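Local coordinates for bartonella effector protein (Bep) substrate of VirB T4SS (Bartonella sp. AR 15-3, PDB 4M16) that probably transfers AMP from ATP onto hydroxyl side chains of target proteins, this chain being the N-terminal Fic domain of a longer secreted effector, at residues G78-R81 against D82-F85; D121-L124 against A125-N129; Q163-F166 against F167-L170; E186-M189 against R190-D194. One frame throughout, in Å; residues are numbered along the deposited sequence.

Contact 1 of 4, residues G78-R81 against D82-F85; sequences GYTR and DLSF
Asp82 turns its carboxylate back along the chain to meet the hydroxyl of Thr80, and the bond is short: Thr80 OG1 donates to Asp82 OD1 across 2.6 Å. The proton arrives on the syn lone pair of OD1, the side facing the other oxygen. OG1 of Thr80 is lodged between its own backbone N and carbonyl carbon (chi1 56°) and CG of Asp82 is placed in the same way, which lets the hydroxyl and the carboxylate meet.

The chain reverses here in a type I beta turn from Thr80 to Leu83, closed by Leu83 N to Thr80 O at 3.3 Å. One water donates to both Thr80 O (2.8 Å) and Leu83 O (2.9 Å), bridging the turn a second time. Beyond it, Phe85 turns an edge onto Tyr79 in a T-shaped pair. Phe85 CE1 stands 3.8 Å above the Tyr79 ring, over its centre, and the planes meet at 72°.

Arg81, at the second position of the turn, sends its extended side chain the other way, to the carbonyl oxygens of His153, Ala108 and Met95; its backbone bonds to Pro154. The turn is thus tied to His153 and Pro154, which open the HPFRAGN stretch that corresponds to the Fic motif, with Ala in place of the usual acidic residue. Thr80 and Asp82 lie against helix 110-126, where Gln114 holds Asp82 OD2, while Phe85 leads into the small antiparallel pairing of strands 85-86 and 92-93.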
loop_
_atom_site.group_PDB
_atom_site.type_symbol
_atom_site.label_atom_id
_atom_site.label_comp_id
_atom_site.label_asym_id
_atom_site.label_seq_id
_atom_site.Cartn_x
_atom_site.Cartn_y
_atom_site.Cartn_z
ATOM N N GLY A 78 -6.697 -7.586 5.948
ATOM C CA GLY A 78 -5.902 -8.736 5.548
ATOM C C GLY A 78 -6.414 -9.487 4.336
ATOM O O GLY A 78 -5.659 -10.333 3.750
ATOM N N TYR A 79 -7.650 -9.208 3.916
ATOM C CA TYR A 79 -8.264 -9.924 2.826
ATOM C C TYR A 79 -8.073 -9.081 1.591
ATOM O O TYR A 79 -8.165 -7.870 1.656
ATOM C CB TYR A 79 -9.801 -10.125 3.047
ATOM C CG TYR A 79 -10.164 -11.193 4.101
ATOM C CD1 TYR A 79 -10.041 -10.929 5.451
ATOM C CD2 TYR A 79 -10.656 -12.430 3.715
ATOM C CE1 TYR A 79 -10.372 -11.873 6.405
ATOM C CE2 TYR A 79 -10.987 -13.395 4.662
ATOM C CZ TYR A 79 -10.850 -13.094 6.002
ATOM O OH TYR A 79 -11.144 -14.029 6.932
ATOM N N THR A 80 -7.826 -9.716 0.444
ATOM C CA THR A 80 -7.677 -8.954 -0.805
ATOM C C THR A 80 -9.027 -8.795 -1.504
ATOM O O THR A 80 -9.947 -9.641 -1.381
ATOM C CB THR A 80 -6.611 -9.576 -1.698
ATOM O OG1 THR A 80 -6.937 -10.961 -1.958
ATOM C CG2 THR A 80 -5.265 -9.486 -1.006
ATOM N N ARG A 81 -9.162 -7.665 -2.177
ATOM C CA ARG A 81 -10.447 -7.228 -2.716
ATOM C C ARG A 81 -10.979 -8.034 -3.906
ATOM O O ARG A 81 -12.154 -7.904 -4.219
ATOM C CB ARG A 81 -10.416 -5.708 -3.034
ATOM C CG ARG A 81 -9.568 -5.308 -4.238
ATOM C CD ARG A 81 -9.618 -3.828 -4.538
ATOM N NE ARG A 81 -8.506 -3.510 -5.432
ATOM C CZ ARG A 81 -8.484 -3.677 -6.747
ATOM N NH1 ARG A 81 -9.561 -4.061 -7.419
ATOM N NH2 ARG A 81 -7.358 -3.384 -7.423
ATOM N N ASP A 82 -10.170 -8.891 -4.509
ATOM C CA ASP A 82 -10.649 -9.795 -5.553
ATOM C C ASP A 82 -11.662 -10.826 -5.036
ATOM O O ASP A 82 -12.511 -11.308 -5.795
ATOM C CB ASP A 82 -9.496 -10.556 -6.191
ATOM C CG ASP A 82 -8.578 -11.193 -5.187
ATOM O OD1 ASP A 82 -8.105 -10.503 -4.249
ATOM O OD2 ASP A 82 -8.267 -12.380 -5.349
ATOM N N LEU A 83 -11.560 -11.167 -3.757
ATOM C CA LEU A 83 -12.382 -12.229 -3.215
ATOM C C LEU A 83 -13.707 -11.629 -2.741
ATOM O O LEU A 83 -13.754 -10.550 -2.191
ATOM C CB LEU A 83 -11.648 -12.924 -2.069
ATOM C CG LEU A 83 -10.388 -13.717 -2.520
ATOM C CD1 LEU A 83 -9.624 -14.182 -1.297
ATOM C CD2 LEU A 83 -10.723 -14.914 -3.408
ATOM N N SER A 84 -14.782 -12.336 -2.972
ATOM C CA SER A 84 -16.059 -12.008 -2.358
ATOM C C SER A 84 -15.916 -12.024 -0.864
ATOM O O SER A 84 -15.429 -13.028 -0.300
ATOM C CB SER A 84 -17.105 -13.037 -2.757
ATOM O OG SER A 84 -17.369 -12.827 -4.109
ATOM N N PHE A 85 -16.324 -10.944 -0.219
ATOM C CA PHE A 85 -16.187 -10.833 1.220
ATOM C C PHE A 85 -17.534 -10.961 1.979
ATOM O O PHE A 85 -18.458 -10.169 1.783
ATOM C CB PHE A 85 -15.474 -9.573 1.659
ATOM C CG PHE A 85 -15.200 -9.585 3.120
ATOM C CD1 PHE A 85 -14.198 -10.396 3.618
ATOM C CD2 PHE A 85 -16.035 -8.936 4.018
ATOM C CE1 PHE A 85 -13.954 -10.500 4.984
ATOM C CE2 PHE A 85 -15.798 -9.019 5.389
ATOM C CZ PHE A 85 -14.783 -9.812 5.874
HETATM O O HOH W 1 -12.163 -10.271 0.178
HETATM O O HOH W 2 -14.219 -7.772 -2.424
#

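Contact 2 of 4, residues D121-L124 against A125-N129; sequences DEIL and ASKSN
Leu124 O is gripped by two backbone N-H groups that reach it from opposite faces of its carbonyl plane. Asn129 N makes the straighter bond to Leu124 O, at 2.9 Å with an N-H...O angle of 171°. Lys127 N comes to Leu124 O from well above the plane at 3.2 Å, and the same nitrogen has a weak bond to Ile123 O.

One residue earlier, the hydroxyl of Ser126 folds back on the helix: its OG donates to Ile123 O at 2.9 Å. The torsion that allows this sets OG between the backbone N and the carbonyl carbon (chi1 76°), pointing it toward the preceding turn. The regular i to i+4 ladder persists up to this residue, with Ser126 N bonding Glu122 O at 2.9 Å.

Helix 110-126 ends in a Schellman motif, made by the bond from Asn129 N to Leu124 O and, inside it, Ser128 N to Ala125 O at 3.1 Å. Ser128, with positive phi, is the C-prime residue. Lys127 is the first residue to leave helical backbone angles.

Ile123 and Lys127 lie side by side and point the same way, the branch methyl CG2 of Ile123 resting 3.9 Å from Lys127 CE; Ile123 also meets Leu145. The lysine chain bends at its last torsion, and its amine has a long, weak ion pair with Glu141. Facing inward, Leu124 CD2 stands 4.1 Å from Asn129 CA, and the leucine packs on Leu145 of helix 135-152 and on Phe166 and Leu170 of helix 159-174. The amide oxygen of Asn129 accepts from Phe57 N.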
loop_
_atom_site.group_PDB
_atom_site.type_symbol
_atom_site.label_atom_id
_atom_site.label_comp_id
_atom_site.label_asym_id
_atom_site.label_seq_id
_atom_site.Cartn_x
_atom_site.Cartn_y
_atom_site.Cartn_z
ATOM N N ASP A 121 5.683 -11.609 -5.570
ATOM C CA ASP A 121 6.364 -12.505 -4.668
ATOM C C ASP A 121 7.586 -13.115 -5.362
ATOM O O ASP A 121 8.646 -13.259 -4.767
ATOM C CB ASP A 121 5.426 -13.592 -4.108
ATOM C CG ASP A 121 4.365 -13.042 -3.170
ATOM O OD1 ASP A 121 4.492 -11.867 -2.713
ATOM O OD2 ASP A 121 3.391 -13.772 -2.893
ATOM N N GLU A 122 7.420 -13.517 -6.613
ATOM C CA GLU A 122 8.495 -14.181 -7.323
ATOM C C GLU A 122 9.664 -13.237 -7.615
ATOM O O GLU A 122 10.806 -13.675 -7.570
ATOM C CB GLU A 122 7.980 -14.819 -8.611
ATOM C CG GLU A 122 7.050 -16.006 -8.427
ATOM C CD GLU A 122 6.302 -16.372 -9.716
ATOM O OE1 GLU A 122 6.043 -15.474 -10.597
ATOM O OE2 GLU A 122 5.916 -17.549 -9.828
ATOM N N ILE A 123 9.411 -11.942 -7.860
ATOM C CA ILE A 123 10.497 -10.985 -8.104
ATOM C C ILE A 123 11.330 -10.847 -6.797
ATOM O O ILE A 123 12.538 -11.023 -6.802
ATOM C CB ILE A 123 10.024 -9.585 -8.553
ATOM C CG1 ILE A 123 9.292 -9.630 -9.902
ATOM C CG2 ILE A 123 11.213 -8.639 -8.675
ATOM C CD1 ILE A 123 8.381 -8.432 -10.120
ATOM N N LEU A 124 10.667 -10.633 -5.674
ATOM C CA LEU A 124 11.354 -10.606 -4.403
ATOM C C LEU A 124 12.122 -11.885 -4.092
ATOM O O LEU A 124 13.254 -11.810 -3.616
ATOM C CB LEU A 124 10.370 -10.238 -3.251
ATOM C CG LEU A 124 10.028 -8.768 -3.206
ATOM C CD1 LEU A 124 8.755 -8.571 -2.404
ATOM C CD2 LEU A 124 11.148 -7.918 -2.610
ATOM N N ALA A 125 11.564 -13.054 -4.419
ATOM C CA ALA A 125 12.236 -14.294 -4.053
ATOM C C ALA A 125 13.455 -14.447 -4.932
ATOM O O ALA A 125 14.524 -14.782 -4.441
ATOM C CB ALA A 125 11.329 -15.500 -4.163
ATOM N N SER A 126 13.322 -14.145 -6.223
ATOM C CA SER A 126 14.450 -14.286 -7.163
ATOM C C SER A 126 15.607 -13.342 -6.802
ATOM O O SER A 126 16.735 -13.576 -7.200
ATOM C CB SER A 126 13.990 -14.025 -8.606
ATOM O OG SER A 126 13.820 -12.633 -8.792
ATOM N N LYS A 127 15.342 -12.315 -6.014
ATOM C CA LYS A 127 16.368 -11.346 -5.619
ATOM C C LYS A 127 16.669 -11.335 -4.134
ATOM O O LYS A 127 17.221 -10.349 -3.631
ATOM C CB LYS A 127 15.926 -9.937 -6.077
ATOM C CG LYS A 127 15.794 -9.796 -7.598
ATOM C CD LYS A 127 15.168 -8.457 -8.008
ATOM C CE LYS A 127 15.049 -8.329 -9.528
ATOM N NZ LYS A 127 16.381 -8.346 -10.184
ATOM N N SER A 128 16.280 -12.394 -3.421
ATOM C CA SER A 128 16.473 -12.524 -1.993
ATOM C C SER A 128 16.108 -11.302 -1.182
ATOM O O SER A 128 16.911 -10.815 -0.374
ATOM C CB SER A 128 17.917 -12.889 -1.727
ATOM O OG SER A 128 18.116 -14.233 -2.053
ATOM N N ASN A 129 14.887 -10.804 -1.417
ATOM C CA ASN A 129 14.360 -9.656 -0.697
ATOM C C ASN A 129 15.231 -8.378 -0.911
ATOM O O ASN A 129 15.258 -7.529 -0.051
ATOM C CB ASN A 129 14.181 -9.992 0.813
ATOM C CG ASN A 129 13.366 -11.280 1.037
ATOM O OD1 ASN A 129 12.191 -11.346 0.721
ATOM N ND2 ASN A 129 13.985 -12.265 1.629
#

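Contact 3 of 4, residues Q163-F166 against F167-L170; sequences QHIF and FEKL. With EDO (1,2-ethanediol), chain B.
Phe166 and Phe167, successive residues of helix 159-174, form the tightly packed side of this contact. Their rings cross obliquely, with planes at 54° and CD1 of Phe166 lying 3.7 Å from CD1 of Phe167. Gln163 O, one turn back, sits in the plane of the Phe167 ring at its edge, 3.3 Å from CD1, while also accepting the backbone bond from Phe167 N at 3.0 Å. Leu62 and Leu65 of helix 59-70 pack on Phe166, and Phe146 of helix 135-152 makes an edge-to-face pair with Phe167.

The other side is polar and looser. Ile165 holds CG1 anti to its backbone N (chi1 -177°), which carries CD1 to Glu168 and Lys169. Glu168 runs out extended beyond CG, crossing Ile165 at about a right angle, with OE1 still 3.9 Å from Ile165 CD1. Both its carboxylate oxygens receive hydroxyls of an ethanediol, probably from the crystallisation liquor: O1 bonds Glu168 OE1 at 3.1 Å and O2 bonds Glu168 OE2 at 3.0 Å. Phe180 N also bonds OE2, fixing the group from the protein side. Between the two sides, Lys169 lies alongside Ile165, with its CG 4.2 Å from Ile165 CD1 and its amine carried off to Leu48 O.

Four successive i to i+4 bonds keep the backbone regular; this is the helix that follows the HPF segment, a placement typical of the Fic fold.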
loop_
_atom_site.group_PDB
_atom_site.type_symbol
_atom_site.label_atom_id
_atom_site.label_comp_id
_atom_site.label_asym_id
_atom_site.label_seq_id
_atom_site.Cartn_x
_atom_site.Cartn_y
_atom_site.Cartn_z
ATOM N N GLN A 163 1.672 -0.506 2.160
ATOM C CA GLN A 163 2.826 -0.545 1.278
ATOM C C GLN A 163 3.980 0.288 1.790
ATOM O O GLN A 163 5.109 -0.164 1.669
ATOM C CB GLN A 163 2.469 -0.264 -0.162
ATOM C CG GLN A 163 2.140 1.187 -0.570
ATOM C CD GLN A 163 1.541 1.295 -1.999
ATOM O OE1 GLN A 163 1.381 0.289 -2.700
ATOM N NE2 GLN A 163 1.210 2.542 -2.434
ATOM N N HIS A 164 3.718 1.429 2.443
ATOM C CA HIS A 164 4.761 2.212 3.063
ATOM C C HIS A 164 5.513 1.416 4.136
ATOM O O HIS A 164 6.737 1.377 4.120
ATOM C CB HIS A 164 4.271 3.532 3.641
ATOM C CG HIS A 164 3.702 4.436 2.619
ATOM N ND1 HIS A 164 2.811 5.436 2.921
ATOM C CD2 HIS A 164 3.814 4.423 1.272
ATOM C CE1 HIS A 164 2.441 6.038 1.809
ATOM N NE2 HIS A 164 3.032 5.441 0.797
ATOM N N ILE A 165 4.809 0.846 5.102
ATOM C CA ILE A 165 5.501 0.127 6.182
ATOM C C ILE A 165 6.197 -1.127 5.630
ATOM O O ILE A 165 7.275 -1.482 6.062
ATOM C CB ILE A 165 4.561 -0.183 7.394
ATOM C CG1 ILE A 165 5.311 -0.865 8.520
ATOM C CG2 ILE A 165 3.340 -1.002 7.004
ATOM C CD1 ILE A 165 6.353 0.047 9.144
ATOM N N PHE A 166 5.575 -1.796 4.685
ATOM C CA PHE A 166 6.167 -2.987 4.041
ATOM C C PHE A 166 7.527 -2.615 3.463
ATOM O O PHE A 166 8.512 -3.317 3.712
ATOM C CB PHE A 166 5.265 -3.553 2.947
ATOM C CG PHE A 166 5.803 -4.777 2.248
ATOM C CD1 PHE A 166 6.704 -4.647 1.213
ATOM C CD2 PHE A 166 5.338 -6.054 2.566
ATOM C CE1 PHE A 166 7.169 -5.757 0.531
ATOM C CE2 PHE A 166 5.782 -7.178 1.871
ATOM C CZ PHE A 166 6.713 -7.026 0.858
ATOM N N PHE A 167 7.581 -1.501 2.722
ATOM C CA PHE A 167 8.822 -1.124 2.094
ATOM C C PHE A 167 9.870 -0.558 3.077
ATOM O O PHE A 167 11.054 -0.697 2.867
ATOM C CB PHE A 167 8.578 -0.183 0.904
ATOM C CG PHE A 167 8.360 -0.949 -0.356
ATOM C CD1 PHE A 167 7.108 -1.477 -0.642
ATOM C CD2 PHE A 167 9.396 -1.208 -1.216
ATOM C CE1 PHE A 167 6.896 -2.235 -1.780
ATOM C CE2 PHE A 167 9.191 -1.947 -2.384
ATOM C CZ PHE A 167 7.950 -2.498 -2.647
ATOM N N GLU A 168 9.419 0.031 4.165
ATOM C CA GLU A 168 10.333 0.516 5.199
ATOM C C GLU A 168 11.008 -0.698 5.896
ATOM O O GLU A 168 12.218 -0.684 6.145
ATOM C CB GLU A 168 9.587 1.452 6.174
ATOM C CG GLU A 168 9.135 2.760 5.515
ATOM C CD GLU A 168 8.333 3.697 6.432
ATOM O OE1 GLU A 168 7.646 3.199 7.335
ATOM O OE2 GLU A 168 8.347 4.922 6.229
ATOM N N LYS A 169 10.212 -1.733 6.194
ATOM C CA LYS A 169 10.713 -2.984 6.775
ATOM C C LYS A 169 11.653 -3.730 5.781
ATOM O O LYS A 169 12.723 -4.249 6.157
ATOM C CB LYS A 169 9.549 -3.871 7.234
ATOM C CG LYS A 169 8.759 -3.283 8.428
ATOM C CD LYS A 169 9.462 -3.572 9.754
ATOM C CE LYS A 169 8.473 -4.051 10.813
ATOM N NZ LYS A 169 9.002 -4.813 12.028
ATOM N N LEU A 170 11.255 -3.749 4.509
ATOM C CA LEU A 170 12.114 -4.333 3.477
ATOM C C LEU A 170 13.469 -3.646 3.391
ATOM O O LEU A 170 14.495 -4.321 3.258
ATOM C CB LEU A 170 11.399 -4.276 2.122
ATOM C CG LEU A 170 12.105 -4.839 0.896
ATOM C CD1 LEU A 170 12.156 -6.329 1.022
ATOM C CD2 LEU A 170 11.424 -4.477 -0.417
HETATM C C1 EDO B . 4.488 4.984 8.382
HETATM O O1 EDO B . 4.699 4.021 7.339
HETATM C C2 EDO B . 4.805 6.411 7.899
HETATM O O2 EDO B . 6.043 6.523 7.189
#

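Contact 4 of 4, residues E186-M189 against R190-D194; sequences ERIM and RACND
Bends in two long chains bring Arg187 and Arg190 together: the first turns at its second torsion (chi2 97°, away from a staggered value), the second at its third (chi3 81°). The guanidinium of Arg190 thereby folds back along the helix, and its NH2 comes to 3.5 Å from Arg187 CD, the methylene next to the other guanidinium. The two planes are only 29° apart, but the approach is oblique. Arg190 NH2 also stands 4.1 Å from Arg187 NH1, a like-charge proximity that would be expected to cost some energy. Arg187 NH2 forms a salt bridge with Asp213, which may offset it.

On the far side of the helix the chemistry becomes apolar. Ile188 CG2 touches Cys192 SG at 4.2 Å, and Met189, bent at both later torsions, places CE 4.4 Å from Cys192 CB. Met189 CE also lies 4.0 Å from Asn193 OD1, so the methyl sits near both residues. Beneath the side chains the backbone is a regular alpha-helix: four consecutive i to i+4 bonds run from Arg190 N to Asn193 N, the last from Asn193 N to Met189 O at 2.8 Å.

Helix 185-197 thus presents different faces to different neighbours. Arg187 and Ala191 lie on helix 200-214, Cys192 meets Phe146 and Asn150 of helix 135-152, and Ile188 and Met189 rest against His164 and Glu160 of helix 159-174.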
loop_
_atom_site.group_PDB
_atom_site.type_symbol
_atom_site.label_atom_id
_atom_site.label_comp_id
_atom_site.label_asym_id
_atom_site.label_seq_id
_atom_site.Cartn_x
_atom_site.Cartn_y
_atom_site.Cartn_z
ATOM N N GLU A 186 1.147 14.857 -0.345
ATOM C CA GLU A 186 0.972 15.350 -1.744
ATOM C C GLU A 186 2.112 14.829 -2.651
ATOM O O GLU A 186 1.885 14.385 -3.794
ATOM C CB GLU A 186 0.908 16.884 -1.769
ATOM C CG GLU A 186 1.052 17.541 -3.143
ATOM C CD GLU A 186 0.889 19.066 -3.083
ATOM O OE1 GLU A 186 1.475 19.715 -2.187
ATOM O OE2 GLU A 186 0.180 19.646 -3.940
ATOM N N ARG A 187 3.331 14.861 -2.132
ATOM C CA ARG A 187 4.510 14.422 -2.876
ATOM C C ARG A 187 4.491 12.908 -3.168
ATOM O O ARG A 187 4.762 12.454 -4.289
ATOM C CB ARG A 187 5.753 14.833 -2.097
ATOM C CG ARG A 187 7.065 14.263 -2.591
ATOM C CD ARG A 187 7.773 15.231 -3.475
ATOM N NE ARG A 187 9.158 14.829 -3.767
ATOM C CZ ARG A 187 9.493 13.905 -4.662
ATOM N NH1 ARG A 187 8.554 13.222 -5.332
ATOM N NH2 ARG A 187 10.778 13.671 -4.893
ATOM N N ILE A 188 4.147 12.131 -2.159
ATOM C CA ILE A 188 3.976 10.726 -2.321
ATOM C C ILE A 188 2.903 10.398 -3.365
ATOM O O ILE A 188 3.135 9.593 -4.252
ATOM C CB ILE A 188 3.693 10.013 -0.984
ATOM C CG1 ILE A 188 4.887 10.172 -0.038
ATOM C CG2 ILE A 188 3.401 8.546 -1.264
ATOM C CD1 ILE A 188 4.545 9.963 1.422
ATOM N N MET A 189 1.723 10.993 -3.229
ATOM C CA MET A 189 0.631 10.680 -4.132
ATOM C C MET A 189 0.868 11.181 -5.575
ATOM O O MET A 189 0.405 10.557 -6.525
ATOM C CB MET A 189 -0.694 11.156 -3.546
ATOM C CG MET A 189 -1.113 10.395 -2.275
ATOM S SD MET A 189 -0.923 8.586 -2.390
ATOM C CE MET A 189 -1.992 8.334 -3.786
ATOM N N ARG A 190 1.578 12.295 -5.736
ATOM C CA ARG A 190 2.008 12.730 -7.064
ATOM C C ARG A 190 2.931 11.732 -7.739
ATOM O O ARG A 190 2.745 11.404 -8.914
ATOM C CB ARG A 190 2.700 14.090 -7.000
ATOM C CG ARG A 190 3.077 14.594 -8.388
ATOM C CD ARG A 190 3.467 16.053 -8.363
ATOM N NE ARG A 190 4.853 16.220 -7.919
ATOM C CZ ARG A 190 5.259 16.584 -6.699
ATOM N NH1 ARG A 190 4.388 16.882 -5.719
ATOM N NH2 ARG A 190 6.571 16.676 -6.477
ATOM N N ALA A 191 3.900 11.191 -7.009
ATOM C CA ALA A 191 4.747 10.128 -7.586
ATOM C C ALA A 191 3.934 8.886 -7.940
ATOM O O ALA A 191 4.130 8.307 -8.970
ATOM C CB ALA A 191 5.870 9.755 -6.638
ATOM N N CYS A 192 3.008 8.488 -7.072
ATOM C CA CYS A 192 2.232 7.275 -7.308
ATOM C C CYS A 192 1.296 7.477 -8.501
ATOM O O CYS A 192 1.205 6.641 -9.378
ATOM C CB CYS A 192 1.435 6.879 -6.067
ATOM S SG CYS A 192 2.453 6.310 -4.687
ATOM N N ASN A 193 0.617 8.615 -8.533
ATOM C CA ASN A 193 -0.310 8.899 -9.617
ATOM C C ASN A 193 0.476 9.053 -10.944
ATOM O O ASN A 193 0.095 8.481 -11.962
ATOM C CB ASN A 193 -1.233 10.069 -9.279
ATOM C CG ASN A 193 -2.239 9.734 -8.146
ATOM O OD1 ASN A 193 -2.448 8.574 -7.736
ATOM N ND2 ASN A 193 -2.882 10.768 -7.651
ATOM N N ASP A 194 1.615 9.730 -10.920
ATOM C CA ASP A 194 2.450 9.811 -12.137
ATOM C C ASP A 194 2.944 8.451 -12.659
ATOM O O ASP A 194 3.037 8.247 -13.890
ATOM C CB ASP A 194 3.662 10.739 -11.935
ATOM C CG ASP A 194 3.308 12.221 -11.999
ATOM O OD1 ASP A 194 2.154 12.585 -12.230
ATOM O OD2 ASP A 194 4.233 13.030 -11.803
#

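How the contacts relate
Contact 3 is the buried member of the set, contacts 1 and 4 are partly buried, and contact 2 lies at the surface. Contacts 2 and 3 pack together through Leu124, Phe166 and Leu170, although their centres are about 15 Å apart; contact 3 also meets contact 4, where His164 touches Ile188. Helix 159-174 is thus shared ground for its two neighbours. Contact 1 touches none of the others but lies against helix 110-126, whose end is contact 2. Chemistry follows position: paired phenylalanines fill the core, backbone bonds dominate at the exposed helix end of 121-129, charged arginines mark a helix flank in 186-194, and a turn with a bridging water shapes the loop at 78-85.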